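PDB 4QTO: betaine aldehyde dehydrogenase from Staphylococcus aureus subsp. aureus COL, which probably catalyses the NAD-dependent oxidation of betaine aldehyde to glycine betaine, as a member of the aldehyde dehydrogenase family. Local coordinates for residues K283-I288 with Q433-S438; S366-A371 with E397-T402; R409-E414 with V419-G424. All blocks are in the same frame, centred on the assembly; numbering follows the deposited sequence. Where two conformers were deposited one is given.

Contact 1 (K283-I288 with Q433-S438); sequences KNPNII and QLANDS
A single water joins Lys283 to Ala435, and it is the one polar link between these two pieces of chain. It gives one hydrogen to Lys283 O at 3.0 Å and the other to Ala435 O at 2.9 Å, so two carbonyls that could not bond to each other are both satisfied. Beneath this bridge lies a small apolar patch centred on the Ala435 methyl. Its CB rests against CB of the Pro285 ring at 3.9 Å, with Pro285 CG just behind, and meets the end of Ile287, CD1, also at 3.9 Å. Pro285 and Ile287, two apart on strand 285-288, point the same way and meet the same methyl. Lys283 behaves differently. Its CB passes Ser438 OG at 4.1 Å, a plain van der Waals approach, and then the chain folds at chi2 (53°) and chi3 (59°). These bends carry NZ away from Ser438 to a hydrogen bond with the backbone oxygen of Glu413, while Ser438 OG bonds to the backbone N of Tyr440. Leu320 of strand 318-322 also touches Ala435. Helix 428-436 thus lies against inner strands of a largely parallel sheet, where it serves as the connecting helix of a beta-alpha-beta crossover from strand 419-425 to strand 443-447, the layered alpha/beta build of the aldehyde dehydrogenase catalytic domain.

Contact 2 (S366-A371 with E397-T402); sequences SYMDVA and EPTVIT
Met368 reaches Thr399 and Ile401 by folding its side chain down from the helix instead of stretching it. CG stands anti to the carbonyl carbon (chi1 -60°), and further bends at chi2 and chi3 bring sulfur and terminal methyl to the strand. SD then passes Thr399 CG2 at 4.0 Å, the two side chains running by one another in opposite senses, and CE meets Ile401 CD1 at 4.0 Å. Ile401 does the reverse: its long branch is fully extended (chi2 180°), which brings CD1 against both the methionine methyl and, at about a right angle to it, Ala371 CB, 4.1 Å away. One isoleucine tip therefore touches two residues a helical turn apart. Thr399 is turned so that its methyl faces the methionine while OG1 turns back to the loop that leads into the strand. That hydroxyl donates to Glu397 O at 2.7 Å, arriving well above the carbonyl plane, and it also takes the N-H of Gly382. The axes of helix segment 366-371 and strand 399-402 run nearly parallel, 20° apart and 11.0 Å at closest. Val419 of the next strand touches Met368, Thr399 and Ile401, and Ile410 packs on Ala371 and Ile401. Across the interface no hydrogen bond is made; methyl groups and a sulfur do the touching, so these segments are held together by fit and dispersion, with the threonine hydroxyl satisfied elsewhere.

Contact 3 (R409-E414 with V419-G424); sequences RIVQEE and VVTVEG
The carboxylate of Glu423 meets a methyl of Val411: CG1 lies 3.5 Å from OE2, and CD and OE1 of the same group are each 3.9 Å from it. The two side chains come from opposite directions, and the contact is van der Waals; the charge of Glu423 is met by a salt bridge from OE2 to Arg318 NE. The side chain of Arg318 also touches Val411. The pair of flat groups proper, Arg409 and Glu413, lies within segment 409-414. Glu413 lies at the edge of the Arg409 guanidinium, in its plane, and is gripped side-on by two nitrogens. Arg409 NE bonds to Glu413 OE2 at 2.8 Å, nearly straight at 168°, though it comes from above the carboxylate plane; Arg409 NH2 reaches the syn lone pair of OE1 at 2.9 Å. With Tyr367 OH bonded to OE1 as well, the carboxylate is held by three hydrogen bonds from two residues.

The remaining contact is carried by Thr421. Its methyl CG2 lies against Ile410, 4.0 Å from CG1 and 3.9 Å from the backbone O. The torsion chi1 of 53° places OG1 between the backbone N and carbonyl carbon, where it makes a weak hydrogen bond to Ser317 O and passes Val411 CG2 at 4.2 Å. No hydrogen bond crosses between the segments.

Helix 409-412, little more than a turn, is the helical link of a beta-alpha-beta unit from strand 399-402 to its parallel neighbour 419-425. Ile410 also packs on Tyr367 of helix 358-373, while Glu423 touches Leu320 on the other neighbouring strand, 318-322.

How the contacts relate
All three contacts reach one seven-stranded, mostly parallel sheet. Contact 3 lies between the others, its centre 9 Å from that of contact 2 and 10 Å from that of contact 1; contacts 1 and 2 are 18 Å apart and do not touch. Along the chain contact 2 closes before contact 3 opens, and both are nested inside the long loop closed by contact 1. Strands 399-402 and 419-425 are neighbours, joined by the backbone bond Ile401 N to Val420 O at 2.8 Å. Between contacts 3 and 1, Asp437 O bonds to Gln412 NE2. The three contacts thus pack helices 358-373, 409-412 and 428-436 in succession onto this sheet of the catalytic domain.

Contact 1 (K283-I288 with Q433-S438)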
loop_
_atom_site.group_PDB
_atom_site.type_symbol
_atom_site.label_atom_id
_atom_site.label_comp_id
_atom_site.label_asym_id
_atom_site.label_seq_id
_atom_site.Cartn_x
_atom_site.Cartn_y
_atom_site.Cartn_z
ATOM N N LYS A 283 -14.961 -10.911 26.091
ATOM C CA LYS A 283 -14.678 -11.014 27.543
ATOM C C LYS A 283 -13.351 -10.280 27.623
ATOM O O LYS A 283 -12.270 -10.885 27.592
ATOM C CB LYS A 283 -14.495 -12.482 27.937
ATOM C CG LYS A 283 -14.007 -12.684 29.334
ATOM C CD LYS A 283 -14.871 -11.965 30.349
ATOM C CE LYS A 283 -16.304 -12.441 30.299
ATOM N NZ LYS A 283 -17.057 -12.002 31.493
ATOM N N ASN A 284 -13.443 -8.953 27.731
ATOM C CA ASN A 284 -12.253 -8.136 27.501
ATOM C C ASN A 284 -11.444 -7.900 28.739
ATOM O O ASN A 284 -11.990 -7.391 29.720
ATOM C CB ASN A 284 -12.716 -6.819 26.892
ATOM C CG ASN A 284 -13.671 -7.041 25.733
ATOM O OD1 ASN A 284 -13.301 -7.556 24.702
ATOM N ND2 ASN A 284 -14.963 -6.754 25.976
ATOM N N PRO A 285 -10.154 -8.261 28.696
ATOM C CA PRO A 285 -9.321 -8.096 29.872
ATOM C C PRO A 285 -8.829 -6.676 30.108
ATOM O O PRO A 285 -8.454 -5.987 29.162
ATOM C CB PRO A 285 -8.159 -9.029 29.582
ATOM C CG PRO A 285 -7.997 -8.975 28.103
ATOM C CD PRO A 285 -9.400 -8.867 27.578
ATOM N N ASN A 286 -8.745 -6.290 31.383
ATOM C CA ASN A 286 -8.172 -4.998 31.792
ATOM C C ASN A 286 -7.056 -5.405 32.748
ATOM O O ASN A 286 -7.318 -5.797 33.900
ATOM C CB ASN A 286 -9.238 -4.152 32.442
ATOM C CG ASN A 286 -8.752 -2.768 32.765
ATOM O OD1 ASN A 286 -7.552 -2.487 32.640
ATOM N ND2 ASN A 286 -9.659 -1.897 33.177
ATOM N N ILE A 287 -5.817 -5.399 32.269
ATOM C CA ILE A 287 -4.678 -5.913 33.001
ATOM C C ILE A 287 -3.945 -4.767 33.714
ATOM O O ILE A 287 -3.426 -3.855 33.064
ATOM C CB ILE A 287 -3.707 -6.617 32.034
ATOM C CG1 ILE A 287 -4.420 -7.758 31.303
ATOM C CG2 ILE A 287 -2.484 -7.128 32.753
ATOM C CD1 ILE A 287 -3.627 -8.355 30.169
ATOM N N ILE A 288 -3.874 -4.862 35.031
ATOM C CA ILE A 288 -3.293 -3.808 35.858
ATOM C C ILE A 288 -2.093 -4.326 36.636
ATOM O O ILE A 288 -2.220 -5.179 37.520
ATOM C CB ILE A 288 -4.369 -3.258 36.793
ATOM C CG1 ILE A 288 -5.611 -2.785 36.009
ATOM C CG2 ILE A 288 -3.801 -2.161 37.681
ATOM C CD1 ILE A 288 -6.784 -2.469 36.895
ATOM N N GLN A 433 -1.429 -15.453 30.101
ATOM C CA GLN A 433 -2.106 -16.758 30.045
ATOM C C GLN A 433 -3.582 -16.642 30.426
ATOM O O GLN A 433 -4.452 -17.174 29.741
ATOM C CB GLN A 433 -1.404 -17.772 30.934
ATOM C CG GLN A 433 -0.049 -18.208 30.423
ATOM C CD GLN A 433 0.682 -19.131 31.377
ATOM O OE1 GLN A 433 0.121 -19.590 32.382
ATOM N NE2 GLN A 433 1.950 -19.410 31.066
ATOM N N LEU A 434 -3.871 -15.923 31.509
ATOM C CA LEU A 434 -5.253 -15.730 31.947
ATOM C C LEU A 434 -6.050 -14.897 30.956
ATOM O O LEU A 434 -7.169 -15.233 30.590
ATOM C CB LEU A 434 -5.295 -15.066 33.322
ATOM C CG LEU A 434 -4.850 -15.954 34.472
ATOM C CD1 LEU A 434 -4.786 -15.121 35.738
ATOM C CD2 LEU A 434 -5.828 -17.112 34.647
ATOM N N ALA A 435 -5.466 -13.805 30.478
ATOM C CA ALA A 435 -6.160 -12.934 29.543
ATOM C C ALA A 435 -6.560 -13.665 28.262
ATOM O O ALA A 435 -7.656 -13.411 27.736
ATOM C CB ALA A 435 -5.313 -11.713 29.224
ATOM N N ASN A 436 -5.685 -14.570 27.801
ATOM C CA ASN A 436 -5.930 -15.336 26.592
ATOM C C ASN A 436 -6.791 -16.580 26.822
ATOM O O ASN A 436 -7.207 -17.229 25.842
ATOM C CB ASN A 436 -4.612 -15.727 25.927
ATOM C CG ASN A 436 -3.974 -14.576 25.181
ATOM O OD1 ASN A 436 -4.663 -13.656 24.712
ATOM N ND2 ASN A 436 -2.674 -14.658 25.007
ATOM N N ASP A 437 -7.114 -16.853 28.087
ATOM C CA ASP A 437 -7.921 -18.031 28.427
ATOM C C ASP A 437 -9.415 -17.695 28.403
ATOM O O ASP A 437 -10.064 -17.541 29.461
ATOM C CB ASP A 437 -7.543 -18.562 29.807
ATOM C CG ASP A 437 -8.240 -19.875 30.138
ATOM O OD1 ASP A 437 -8.666 -20.559 29.198
ATOM O OD2 ASP A 437 -8.354 -20.236 31.353
ATOM N N SER A 438 -9.934 -17.463 27.196
ATOM C CA SER A 438 -11.367 -17.261 26.981
ATOM C C SER A 438 -11.597 -17.613 25.529
ATOM O O SER A 438 -10.642 -17.799 24.753
ATOM C CB SER A 438 -11.908 -15.817 27.248
ATOM O OG SER A 438 -11.837 -14.961 26.137
HETATM O O HOH W 1 -10.197 -12.723 28.852
#

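Contact 2 (S366-A371 with E397-T402)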
loop_
_atom_site.group_PDB
_atom_site.type_symbol
_atom_site.label_atom_id
_atom_site.label_comp_id
_atom_site.label_asym_id
_atom_site.label_seq_id
_atom_site.Cartn_x
_atom_site.Cartn_y
_atom_site.Cartn_z
ATOM N N SER A 366 -29.726 -13.460 36.457
ATOM C CA SER A 366 -29.468 -14.885 36.515
ATOM C C SER A 366 -27.977 -15.172 36.684
ATOM O O SER A 366 -27.586 -16.175 37.272
ATOM C CB SER A 366 -30.019 -15.606 35.274
ATOM O OG SER A 366 -29.255 -15.305 34.121
ATOM N N TYR A 367 -27.121 -14.310 36.119
ATOM C CA TYR A 367 -25.684 -14.503 36.265
ATOM C C TYR A 367 -25.202 -14.331 37.704
ATOM O O TYR A 367 -24.190 -14.917 38.091
ATOM C CB TYR A 367 -24.900 -13.617 35.295
ATOM C CG TYR A 367 -24.648 -14.281 33.989
ATOM C CD1 TYR A 367 -23.738 -15.347 33.901
ATOM C CD2 TYR A 367 -25.248 -13.834 32.808
ATOM C CE1 TYR A 367 -23.458 -15.968 32.696
ATOM C CE2 TYR A 367 -24.975 -14.455 31.595
ATOM C CZ TYR A 367 -24.081 -15.515 31.539
ATOM O OH TYR A 367 -23.821 -16.125 30.315
ATOM N N MET A 368 -25.900 -13.517 38.478
ATOM C CA MET A 368 -25.504 -13.309 39.866
ATOM C C MET A 368 -25.637 -14.631 40.639
ATOM O O MET A 368 -24.774 -14.987 41.423
ATOM C CB MET A 368 -26.327 -12.208 40.509
ATOM C CG MET A 368 -26.230 -10.830 39.854
ATOM S SD MET A 368 -24.571 -10.156 39.776
ATOM C CE MET A 368 -24.050 -10.725 38.175
ATOM N N ASP A 369 -26.714 -15.350 40.373
ATOM C CA ASP A 369 -26.959 -16.648 40.974
ATOM C C ASP A 369 -25.861 -17.630 40.576
ATOM O O ASP A 369 -25.347 -18.378 41.407
ATOM C CB ASP A 369 -28.336 -17.193 40.520
ATOM C CG ASP A 369 -29.511 -16.356 41.031
ATOM O OD1 ASP A 369 -29.346 -15.695 42.089
ATOM O OD2 ASP A 369 -30.593 -16.366 40.360
ATOM N N VAL A 370 -25.506 -17.626 39.296
ATOM C CA VAL A 370 -24.453 -18.504 38.796
ATOM C C VAL A 370 -23.125 -18.215 39.486
ATOM O O VAL A 370 -22.453 -19.123 39.933
ATOM C CB VAL A 370 -24.293 -18.375 37.267
ATOM C CG1 VAL A 370 -23.052 -19.104 36.781
ATOM C CG2 VAL A 370 -25.534 -18.898 36.572
ATOM N N ALA A 371 -22.779 -16.941 39.599
ATOM C CA ALA A 371 -21.541 -16.551 40.273
ATOM C C ALA A 371 -21.456 -17.091 41.711
ATOM O O ALA A 371 -20.430 -17.641 42.127
ATOM C CB ALA A 371 -21.401 -15.018 40.270
ATOM N N GLU A 397 -27.705 -2.425 39.709
ATOM C CA GLU A 397 -26.599 -1.778 40.380
ATOM C C GLU A 397 -25.241 -2.137 39.784
ATOM O O GLU A 397 -25.031 -3.275 39.378
ATOM C CB GLU A 397 -26.567 -2.162 41.840
ATOM C CG GLU A 397 -27.720 -1.603 42.663
ATOM C CD GLU A 397 -27.752 -2.167 44.090
ATOM O OE1 GLU A 397 -27.127 -3.230 44.392
ATOM O OE2 GLU A 397 -28.490 -1.568 44.901
ATOM N N PRO A 398 -24.309 -1.169 39.763
ATOM C CA PRO A 398 -22.956 -1.520 39.312
ATOM C C PRO A 398 -22.395 -2.519 40.304
ATOM O O PRO A 398 -22.530 -2.359 41.542
ATOM C CB PRO A 398 -22.208 -0.195 39.284
ATOM C CG PRO A 398 -23.002 0.711 40.158
ATOM C CD PRO A 398 -24.445 0.258 40.063
ATOM N N THR A 399 -21.755 -3.549 39.762
ATOM C CA THR A 399 -21.392 -4.715 40.541
ATOM C C THR A 399 -19.940 -5.120 40.373
ATOM O O THR A 399 -19.388 -5.034 39.260
ATOM C CB THR A 399 -22.291 -5.876 40.048
ATOM O OG1 THR A 399 -23.677 -5.501 40.169
ATOM C CG2 THR A 399 -22.046 -7.168 40.782
ATOM N N VAL A 400 -19.308 -5.549 41.471
ATOM C CA VAL A 400 -17.940 -6.073 41.435
ATOM C C VAL A 400 -17.992 -7.493 42.034
ATOM O O VAL A 400 -18.521 -7.701 43.135
ATOM C CB VAL A 400 -16.946 -5.248 42.270
ATOM C CG1 VAL A 400 -15.545 -5.856 42.186
ATOM C CG2 VAL A 400 -16.936 -3.796 41.810
ATOM N N ILE A 401 -17.459 -8.450 41.280
ATOM C CA ILE A 401 -17.397 -9.845 41.705
ATOM C C ILE A 401 -15.929 -10.202 41.966
ATOM O O ILE A 401 -15.080 -10.030 41.102
ATOM C CB ILE A 401 -18.034 -10.774 40.652
ATOM C CG1 ILE A 401 -19.516 -10.380 40.469
ATOM C CG2 ILE A 401 -17.912 -12.226 41.077
ATOM C CD1 ILE A 401 -20.295 -11.198 39.448
ATOM N N THR A 402 -15.659 -10.716 43.161
ATOM C CA THR A 402 -14.314 -11.075 43.598
ATOM C C THR A 402 -14.198 -12.558 43.958
ATOM O O THR A 402 -15.179 -13.299 43.923
ATOM C CB THR A 402 -13.902 -10.237 44.818
ATOM O OG1 THR A 402 -14.826 -10.457 45.885
ATOM C CG2 THR A 402 -13.865 -8.755 44.484
#

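Contact 3 (R409-E414 with V419-G424)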
loop_
_atom_site.group_PDB
_atom_site.type_symbol
_atom_site.label_atom_id
_atom_site.label_comp_id
_atom_site.label_asym_id
_atom_site.label_seq_id
_atom_site.Cartn_x
_atom_site.Cartn_y
_atom_site.Cartn_z
ATOM N N ARG A 409 -17.984 -19.903 35.118
ATOM C CA ARG A 409 -18.829 -19.339 34.068
ATOM C C ARG A 409 -18.901 -17.808 34.102
ATOM O O ARG A 409 -18.949 -17.163 33.049
ATOM C CB ARG A 409 -20.264 -19.882 34.170
ATOM C CG ARG A 409 -20.414 -21.360 33.881
ATOM C CD ARG A 409 -21.897 -21.746 33.887
ATOM N NE ARG A 409 -22.647 -20.977 32.903
ATOM C CZ ARG A 409 -23.960 -20.784 32.897
ATOM N NH1 ARG A 409 -24.739 -21.296 33.846
ATOM N NH2 ARG A 409 -24.497 -20.035 31.945
ATOM N N ILE A 410 -18.903 -17.230 35.304
ATOM C CA ILE A 410 -19.015 -15.770 35.437
ATOM C C ILE A 410 -17.792 -15.086 34.828
ATOM O O ILE A 410 -17.897 -13.946 34.399
ATOM C CB ILE A 410 -19.280 -15.332 36.900
ATOM C CG1 ILE A 410 -19.682 -13.843 37.017
ATOM C CG2 ILE A 410 -18.091 -15.633 37.809
ATOM C CD1 ILE A 410 -21.039 -13.486 36.472
ATOM N N VAL A 411 -16.659 -15.779 34.799
ATOM C CA VAL A 411 -15.429 -15.224 34.221
ATOM C C VAL A 411 -15.399 -15.511 32.734
ATOM O O VAL A 411 -15.008 -14.643 31.953
ATOM C CB VAL A 411 -14.163 -15.781 34.910
ATOM C CG1 VAL A 411 -12.909 -15.367 34.140
ATOM C CG2 VAL A 411 -14.106 -15.291 36.343
ATOM N N GLN A 412 -15.828 -16.703 32.314
ATOM C CA GLN A 412 -15.754 -17.075 30.906
ATOM C C GLN A 412 -16.830 -16.487 30.000
ATOM O O GLN A 412 -16.557 -16.186 28.839
ATOM C CB GLN A 412 -15.773 -18.584 30.775
ATOM C CG GLN A 412 -14.517 -19.261 31.294
ATOM C CD GLN A 412 -13.292 -18.919 30.468
ATOM O OE1 GLN A 412 -13.360 -18.926 29.230
ATOM N NE2 GLN A 412 -12.166 -18.662 31.125
ATOM N N GLU A 413 -18.022 -16.265 30.535
ATOM C CA GLU A 413 -19.144 -15.802 29.742
ATOM C C GLU A 413 -19.416 -14.299 29.784
ATOM O O GLU A 413 -19.262 -13.644 30.818
ATOM C CB GLU A 413 -20.399 -16.591 30.155
ATOM C CG GLU A 413 -20.192 -18.089 30.009
ATOM C CD GLU A 413 -21.380 -18.920 30.469
ATOM O OE1 GLU A 413 -22.496 -18.378 30.617
ATOM O OE2 GLU A 413 -21.181 -20.124 30.670
ATOM N N GLU A 414 -19.838 -13.765 28.651
ATOM C CA GLU A 414 -20.131 -12.323 28.525
ATOM C C GLU A 414 -21.504 -12.007 29.117
ATOM O O GLU A 414 -22.533 -12.428 28.589
ATOM C CB GLU A 414 -20.099 -11.884 27.054
ATOM C CG GLU A 414 -20.354 -10.381 26.797
ATOM C CD GLU A 414 -20.558 -10.009 25.314
ATOM O OE1 GLU A 414 -21.444 -10.617 24.674
ATOM O OE2 GLU A 414 -19.910 -9.043 24.841
ATOM N N VAL A 419 -21.188 -5.085 35.364
ATOM C CA VAL A 419 -20.571 -6.095 36.219
ATOM C C VAL A 419 -19.149 -6.342 35.763
ATOM O O VAL A 419 -18.906 -6.517 34.553
ATOM C CB VAL A 419 -21.314 -7.439 36.045
ATOM C CG1 VAL A 419 -20.703 -8.544 36.891
ATOM C CG2 VAL A 419 -22.810 -7.305 36.334
ATOM N N VAL A 420 -18.236 -6.379 36.718
ATOM C CA VAL A 420 -16.845 -6.769 36.464
ATOM C C VAL A 420 -16.456 -7.874 37.430
ATOM O O VAL A 420 -17.002 -7.976 38.525
ATOM C CB VAL A 420 -15.843 -5.603 36.621
ATOM C CG1 VAL A 420 -16.259 -4.423 35.745
ATOM C CG2 VAL A 420 -15.706 -5.138 38.059
ATOM N N THR A 421 -15.530 -8.732 36.993
ATOM C CA THR A 421 -14.913 -9.743 37.854
ATOM C C THR A 421 -13.474 -9.289 38.082
ATOM O O THR A 421 -12.917 -8.559 37.243
ATOM C CB THR A 421 -14.878 -11.160 37.222
ATOM O OG1 THR A 421 -14.273 -11.109 35.914
ATOM C CG2 THR A 421 -16.263 -11.729 37.106
ATOM N N VAL A 422 -12.879 -9.718 39.178
ATOM C CA VAL A 422 -11.504 -9.392 39.505
ATOM C C VAL A 422 -10.744 -10.685 39.802
ATOM O O VAL A 422 -11.136 -11.442 40.711
ATOM C CB VAL A 422 -11.390 -8.437 40.727
ATOM C CG1 VAL A 422 -9.938 -8.027 40.945
ATOM C CG2 VAL A 422 -12.234 -7.170 40.512
ATOM N N GLU A 423 -9.651 -10.907 39.084
ATOM C CA GLU A 423 -8.774 -12.054 39.282
ATOM C C GLU A 423 -7.388 -11.526 39.518
ATOM O O GLU A 423 -7.008 -10.500 38.930
ATOM C CB GLU A 423 -8.681 -12.928 38.026
ATOM C CG GLU A 423 -9.906 -13.775 37.722
ATOM C CD GLU A 423 -9.907 -14.195 36.262
ATOM O OE1 GLU A 423 -9.390 -15.277 35.928
ATOM O OE2 GLU A 423 -10.302 -13.344 35.434
ATOM N N GLY A 424 -6.612 -12.244 40.313
ATOM C CA GLY A 424 -5.231 -11.849 40.528
ATOM C C GLY A 424 -4.272 -12.620 39.631
ATOM O O GLY A 424 -4.591 -13.732 39.165
#